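Long-range contact in phosphatase (Thermotoga maritima, PDB 1NF2), which probably acts as a magnesium-dependent phosphatase of the haloacid dehalogenase (HAD) family: residues Y2-L14 and L31-R43. Residues are numbered along the deposited sequence; the frame is centred on the assembly and turned at random.
Sequences YRVFVFDLDGTLL and LSRKCYVVFASGR. With MG (magnesium ion), chain F; SO4 (sulfate ion), chain D.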
loop_
_atom_site.group_PDB
_atom_site.type_symbol
_atom_site.label_atom_id
_atom_site.label_comp_id
_atom_site.label_asym_id
_atom_site.label_seq_id
_atom_site.Cartn_x
_atom_site.Cartn_y
_atom_site.Cartn_z
ATOM N N TYR A 2 -4.140 -19.390 -15.301
ATOM C CA TYR A 2 -3.515 -18.403 -14.432
ATOM C C TYR A 2 -2.729 -19.063 -13.315
ATOM O O TYR A 2 -3.180 -20.052 -12.737
ATOM C CB TYR A 2 -4.604 -17.495 -13.857
ATOM C CG TYR A 2 -5.225 -16.646 -14.926
ATOM C CD1 TYR A 2 -4.618 -15.449 -15.320
ATOM C CD2 TYR A 2 -6.354 -17.075 -15.621
ATOM C CE1 TYR A 2 -5.114 -14.706 -16.381
ATOM C CE2 TYR A 2 -6.862 -16.334 -16.689
ATOM C CZ TYR A 2 -6.230 -15.150 -17.064
ATOM O OH TYR A 2 -6.685 -14.417 -18.137
ATOM N N ARG A 3 -1.554 -18.516 -13.011
ATOM C CA ARG A 3 -0.699 -19.076 -11.963
ATOM C C ARG A 3 -0.239 -18.046 -10.933
ATOM O O ARG A 3 0.442 -18.396 -9.972
ATOM C CB ARG A 3 0.538 -19.730 -12.584
ATOM C CG ARG A 3 0.227 -20.804 -13.608
ATOM C CD ARG A 3 1.500 -21.420 -14.171
ATOM N NE ARG A 3 1.228 -22.532 -15.078
ATOM C CZ ARG A 3 0.586 -22.418 -16.236
ATOM N NH1 ARG A 3 0.144 -21.235 -16.634
ATOM N NH2 ARG A 3 0.389 -23.486 -16.999
ATOM N N VAL A 4 -0.612 -16.786 -11.136
ATOM C CA VAL A 4 -0.217 -15.708 -10.227
ATOM C C VAL A 4 -1.465 -14.915 -9.859
ATOM O O VAL A 4 -2.187 -14.439 -10.727
ATOM C CB VAL A 4 0.831 -14.787 -10.897
ATOM C CG1 VAL A 4 1.243 -13.649 -9.947
ATOM C CG2 VAL A 4 2.047 -15.620 -11.292
ATOM N N PHE A 5 -1.703 -14.781 -8.562
ATOM C CA PHE A 5 -2.892 -14.111 -8.058
ATOM C C PHE A 5 -2.557 -12.915 -7.160
ATOM O O PHE A 5 -2.047 -13.076 -6.057
ATOM C CB PHE A 5 -3.730 -15.159 -7.312
ATOM C CG PHE A 5 -4.070 -16.365 -8.159
ATOM C CD1 PHE A 5 -5.144 -16.330 -9.052
ATOM C CD2 PHE A 5 -3.271 -17.504 -8.120
ATOM C CE1 PHE A 5 -5.413 -17.408 -9.900
ATOM C CE2 PHE A 5 -3.530 -18.591 -8.964
ATOM C CZ PHE A 5 -4.602 -18.542 -9.858
ATOM N N VAL A 6 -2.849 -11.715 -7.647
ATOM C CA VAL A 6 -2.551 -10.494 -6.900
ATOM C C VAL A 6 -3.803 -9.907 -6.243
ATOM O O VAL A 6 -4.815 -9.685 -6.900
ATOM C CB VAL A 6 -1.904 -9.446 -7.831
ATOM C CG1 VAL A 6 -1.489 -8.211 -7.023
ATOM C CG2 VAL A 6 -0.686 -10.066 -8.530
ATOM N N PHE A 7 -3.720 -9.639 -4.947
ATOM C CA PHE A 7 -4.863 -9.118 -4.205
ATOM C C PHE A 7 -4.574 -7.844 -3.414
ATOM O O PHE A 7 -3.616 -7.791 -2.641
ATOM C CB PHE A 7 -5.350 -10.154 -3.178
ATOM C CG PHE A 7 -5.625 -11.516 -3.741
ATOM C CD1 PHE A 7 -6.836 -11.797 -4.369
ATOM C CD2 PHE A 7 -4.687 -12.537 -3.605
ATOM C CE1 PHE A 7 -7.115 -13.084 -4.852
ATOM C CE2 PHE A 7 -4.956 -13.830 -4.087
ATOM C CZ PHE A 7 -6.173 -14.100 -4.710
ATOM N N ASP A 8 -5.401 -6.822 -3.588
ATOM C CA ASP A 8 -5.238 -5.618 -2.782
ATOM C C ASP A 8 -5.889 -6.085 -1.476
ATOM O O ASP A 8 -6.672 -7.044 -1.487
ATOM C CB ASP A 8 -6.029 -4.446 -3.378
ATOM C CG ASP A 8 -5.813 -3.131 -2.621
ATOM O OD1 ASP A 8 -6.361 -2.093 -3.055
ATOM O OD2 ASP A 8 -5.102 -3.124 -1.596
ATOM N N LEU A 9 -5.560 -5.444 -0.359
ATOM C CA LEU A 9 -6.140 -5.820 0.930
ATOM C C LEU A 9 -7.423 -5.038 1.200
ATOM O O LEU A 9 -8.521 -5.562 1.009
ATOM C CB LEU A 9 -5.128 -5.586 2.057
ATOM C CG LEU A 9 -4.453 -6.820 2.663
ATOM C CD1 LEU A 9 -4.079 -7.805 1.581
ATOM C CD2 LEU A 9 -3.224 -6.399 3.442
ATOM N N ASP A 10 -7.283 -3.785 1.637
ATOM C CA ASP A 10 -8.438 -2.937 1.925
ATOM C C ASP A 10 -9.404 -2.875 0.745
ATOM O O ASP A 10 -8.981 -2.831 -0.414
ATOM C CB ASP A 10 -7.973 -1.521 2.299
ATOM C CG ASP A 10 -7.290 -1.470 3.661
ATOM O OD1 ASP A 10 -7.998 -1.373 4.685
ATOM O OD2 ASP A 10 -6.047 -1.546 3.710
ATOM N N GLY A 11 -10.702 -2.885 1.053
ATOM C CA GLY A 11 -11.737 -2.827 0.034
ATOM C C GLY A 11 -11.753 -3.982 -0.955
ATOM O O GLY A 11 -12.559 -3.985 -1.888
ATOM N N THR A 12 -10.896 -4.978 -0.733
ATOM C CA THR A 12 -10.771 -6.114 -1.647
ATOM C C THR A 12 -10.809 -7.471 -0.930
ATOM O O THR A 12 -11.870 -8.089 -0.834
ATOM C CB THR A 12 -9.456 -5.961 -2.444
ATOM O OG1 THR A 12 -9.462 -4.678 -3.086
ATOM C CG2 THR A 12 -9.306 -7.062 -3.495
ATOM N N LEU A 13 -9.665 -7.933 -0.437
ATOM C CA LEU A 13 -9.622 -9.204 0.284
ATOM C C LEU A 13 -10.134 -9.001 1.718
ATOM O O LEU A 13 -10.686 -9.920 2.319
ATOM C CB LEU A 13 -8.195 -9.762 0.340
ATOM C CG LEU A 13 -7.966 -11.270 0.149
ATOM C CD1 LEU A 13 -6.670 -11.657 0.851
ATOM C CD2 LEU A 13 -9.124 -12.081 0.714
ATOM N N LEU A 14 -9.935 -7.802 2.266
ATOM C CA LEU A 14 -10.403 -7.491 3.616
ATOM C C LEU A 14 -11.789 -6.877 3.539
ATOM O O LEU A 14 -12.058 -6.057 2.661
ATOM C CB LEU A 14 -9.472 -6.491 4.308
ATOM C CG LEU A 14 -8.008 -6.877 4.515
ATOM C CD1 LEU A 14 -7.267 -5.705 5.149
ATOM C CD2 LEU A 14 -7.914 -8.117 5.386
ATOM N N LEU A 31 -4.785 -22.224 -3.411
ATOM C CA LEU A 31 -3.951 -21.704 -4.488
ATOM C C LEU A 31 -2.478 -21.669 -4.106
ATOM O O LEU A 31 -1.618 -22.045 -4.905
ATOM C CB LEU A 31 -4.376 -20.284 -4.870
ATOM C CG LEU A 31 -5.662 -20.079 -5.665
ATOM C CD1 LEU A 31 -5.860 -18.585 -5.911
ATOM C CD2 LEU A 31 -5.573 -20.829 -6.983
ATOM N N SER A 32 -2.195 -21.210 -2.887
ATOM C CA SER A 32 -0.824 -21.080 -2.399
ATOM C C SER A 32 -0.016 -22.354 -2.574
ATOM O O SER A 32 1.215 -22.336 -2.514
ATOM C CB SER A 32 -0.820 -20.675 -0.930
ATOM O OG SER A 32 -1.116 -21.782 -0.106
ATOM N N ARG A 33 -0.713 -23.467 -2.769
ATOM C CA ARG A 33 -0.049 -24.739 -2.982
ATOM C C ARG A 33 0.218 -24.829 -4.477
ATOM O O ARG A 33 -0.712 -24.840 -5.285
ATOM C CB ARG A 33 -0.944 -25.894 -2.531
ATOM C CG ARG A 33 -0.374 -27.274 -2.816
ATOM C CD ARG A 33 0.973 -27.492 -2.149
ATOM N NE ARG A 33 1.470 -28.846 -2.386
ATOM C CZ ARG A 33 2.616 -29.316 -1.904
ATOM N NH1 ARG A 33 3.390 -28.543 -1.152
ATOM N NH2 ARG A 33 2.988 -30.562 -2.170
ATOM N N LYS A 34 1.497 -24.869 -4.834
ATOM C CA LYS A 34 1.923 -24.939 -6.228
ATOM C C LYS A 34 1.876 -23.597 -6.969
ATOM O O LYS A 34 2.647 -23.395 -7.907
ATOM C CB LYS A 34 1.096 -25.984 -7.001
ATOM C CG LYS A 34 1.257 -25.905 -8.519
ATOM C CD LYS A 34 0.490 -27.001 -9.251
ATOM C CE LYS A 34 1.299 -28.287 -9.380
ATOM N NZ LYS A 34 1.736 -28.840 -8.067
ATOM N N CYS A 35 0.988 -22.686 -6.559
ATOM C CA CYS A 35 0.872 -21.383 -7.228
ATOM C C CYS A 35 1.325 -20.155 -6.416
ATOM O O CYS A 35 1.491 -20.219 -5.201
ATOM C CB CYS A 35 -0.563 -21.170 -7.730
ATOM S SG CYS A 35 -0.965 -22.076 -9.267
ATOM N N TYR A 36 1.510 -19.033 -7.106
ATOM C CA TYR A 36 1.967 -17.796 -6.471
ATOM C C TYR A 36 0.878 -16.813 -6.066
ATOM O O TYR A 36 0.051 -16.407 -6.885
ATOM C CB TYR A 36 2.935 -17.070 -7.407
ATOM C CG TYR A 36 4.226 -17.805 -7.652
ATOM C CD1 TYR A 36 5.270 -17.738 -6.729
ATOM C CD2 TYR A 36 4.412 -18.562 -8.807
ATOM C CE1 TYR A 36 6.468 -18.400 -6.952
ATOM C CE2 TYR A 36 5.611 -19.232 -9.039
ATOM C CZ TYR A 36 6.631 -19.144 -8.107
ATOM O OH TYR A 36 7.822 -19.795 -8.324
ATOM N N VAL A 37 0.907 -16.408 -4.801
ATOM C CA VAL A 37 -0.050 -15.445 -4.284
ATOM C C VAL A 37 0.688 -14.160 -3.892
ATOM O O VAL A 37 1.731 -14.215 -3.236
ATOM C CB VAL A 37 -0.799 -16.026 -3.069
ATOM C CG1 VAL A 37 -1.703 -14.975 -2.449
ATOM C CG2 VAL A 37 -1.624 -17.227 -3.515
ATOM N N VAL A 38 0.148 -13.010 -4.301
ATOM C CA VAL A 38 0.756 -11.704 -4.011
ATOM C C VAL A 38 -0.215 -10.719 -3.346
ATOM O O VAL A 38 -1.342 -10.540 -3.796
ATOM C CB VAL A 38 1.290 -11.038 -5.312
ATOM C CG1 VAL A 38 1.958 -9.695 -4.998
ATOM C CG2 VAL A 38 2.276 -11.966 -6.004
ATOM N N PHE A 39 0.230 -10.091 -2.265
ATOM C CA PHE A 39 -0.579 -9.109 -1.555
ATOM C C PHE A 39 0.003 -7.720 -1.834
ATOM O O PHE A 39 1.207 -7.502 -1.688
ATOM C CB PHE A 39 -0.561 -9.393 -0.049
ATOM C CG PHE A 39 -1.244 -10.681 0.335
ATOM C CD1 PHE A 39 -0.620 -11.904 0.137
ATOM C CD2 PHE A 39 -2.526 -10.669 0.865
ATOM C CE1 PHE A 39 -1.268 -13.099 0.463
ATOM C CE2 PHE A 39 -3.181 -11.857 1.193
ATOM C CZ PHE A 39 -2.554 -13.071 0.992
ATOM N N ALA A 40 -0.848 -6.786 -2.238
ATOM C CA ALA A 40 -0.402 -5.432 -2.550
ATOM C C ALA A 40 -1.230 -4.423 -1.773
ATOM O O ALA A 40 -2.426 -4.278 -2.007
ATOM C CB ALA A 40 -0.524 -5.180 -4.046
ATOM N N SER A 41 -0.585 -3.705 -0.866
ATOM C CA SER A 41 -1.290 -2.740 -0.034
ATOM C C SER A 41 -0.610 -1.380 0.088
ATOM O O SER A 41 0.568 -1.224 -0.243
ATOM C CB SER A 41 -1.464 -3.322 1.370
ATOM O OG SER A 41 -2.155 -2.422 2.212
ATOM N N GLY A 42 -1.370 -0.403 0.579
ATOM C CA GLY A 42 -0.829 0.925 0.791
ATOM C C GLY A 42 -0.326 1.014 2.223
ATOM O O GLY A 42 0.344 1.975 2.603
ATOM N N ARG A 43 -0.638 -0.012 3.015
ATOM C CA ARG A 43 -0.238 -0.073 4.423
ATOM C C ARG A 43 1.250 -0.392 4.585
ATOM O O ARG A 43 1.924 -0.747 3.618
ATOM C CB ARG A 43 -1.084 -1.125 5.161
ATOM C CG ARG A 43 -2.586 -1.010 4.881
ATOM C CD ARG A 43 -3.415 -2.047 5.640
ATOM N NE ARG A 43 -3.781 -1.578 6.969
ATOM C CZ ARG A 43 -4.949 -1.018 7.277
ATOM N NH1 ARG A 43 -5.882 -0.858 6.352
ATOM N NH2 ARG A 43 -5.177 -0.606 8.515
HETATM MG MG MG F . -7.864 -0.759 -1.570
HETATM S S SO4 D . -4.891 0.916 -0.510
HETATM O O1 SO4 D . -4.273 -0.363 -0.166
HETATM O O2 SO4 D . -4.206 1.984 0.225
HETATM O O3 SO4 D . -4.762 1.115 -1.962
HETATM O O4 SO4 D . -6.307 0.941 -0.126
HETATM O O HOH W 1 -4.706 -2.345 1.456
#
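Strands 4-8 and 36-40 pair in parallel through five backbone hydrogen bonds, from Tyr36 N–Arg3 O (3.1 Å) to Ala40 N–Phe7 O (3.0 Å). Leu31 CD1 sits over one face of the Phe5 ring, 3.6 Å from its centroid, a CH-pi contact. Val37 CG1 meets the Phe7 ring at its edge, and Leu9 CD1 the Phe39 ring. On the other face Val6 and Val38 lie side by side.

Polar side chains meet at the C-terminal strand ends. The Arg43 chain bends at its CG-CD bond (chi3 87°), which brings NH1 to the syn lone pair of Asp10 OD2 (2.7 Å), a salt bridge with nearly coplanar groups; OD1 lies equally near. A methionine in place of Arg43 would probably leave the Asp10 carboxylate without its charged mate and freer to turn. A water joins Asp10 OD2, Ser41 OG and a sulfate, probably from the crystallisation liquor; Gly42 N binds the sulfate. Asp8 OD1 binds magnesium at 2.5 Å; Asp10 joins through its backbone O, and Asp214 completes the site.

In this Rossmann-like HAD core, strand 4-8 lies between 36-40 and 209-213. Helix 22-31 packs on Phe7 and Val37, and helix 45-55 on Leu9 and Phe39.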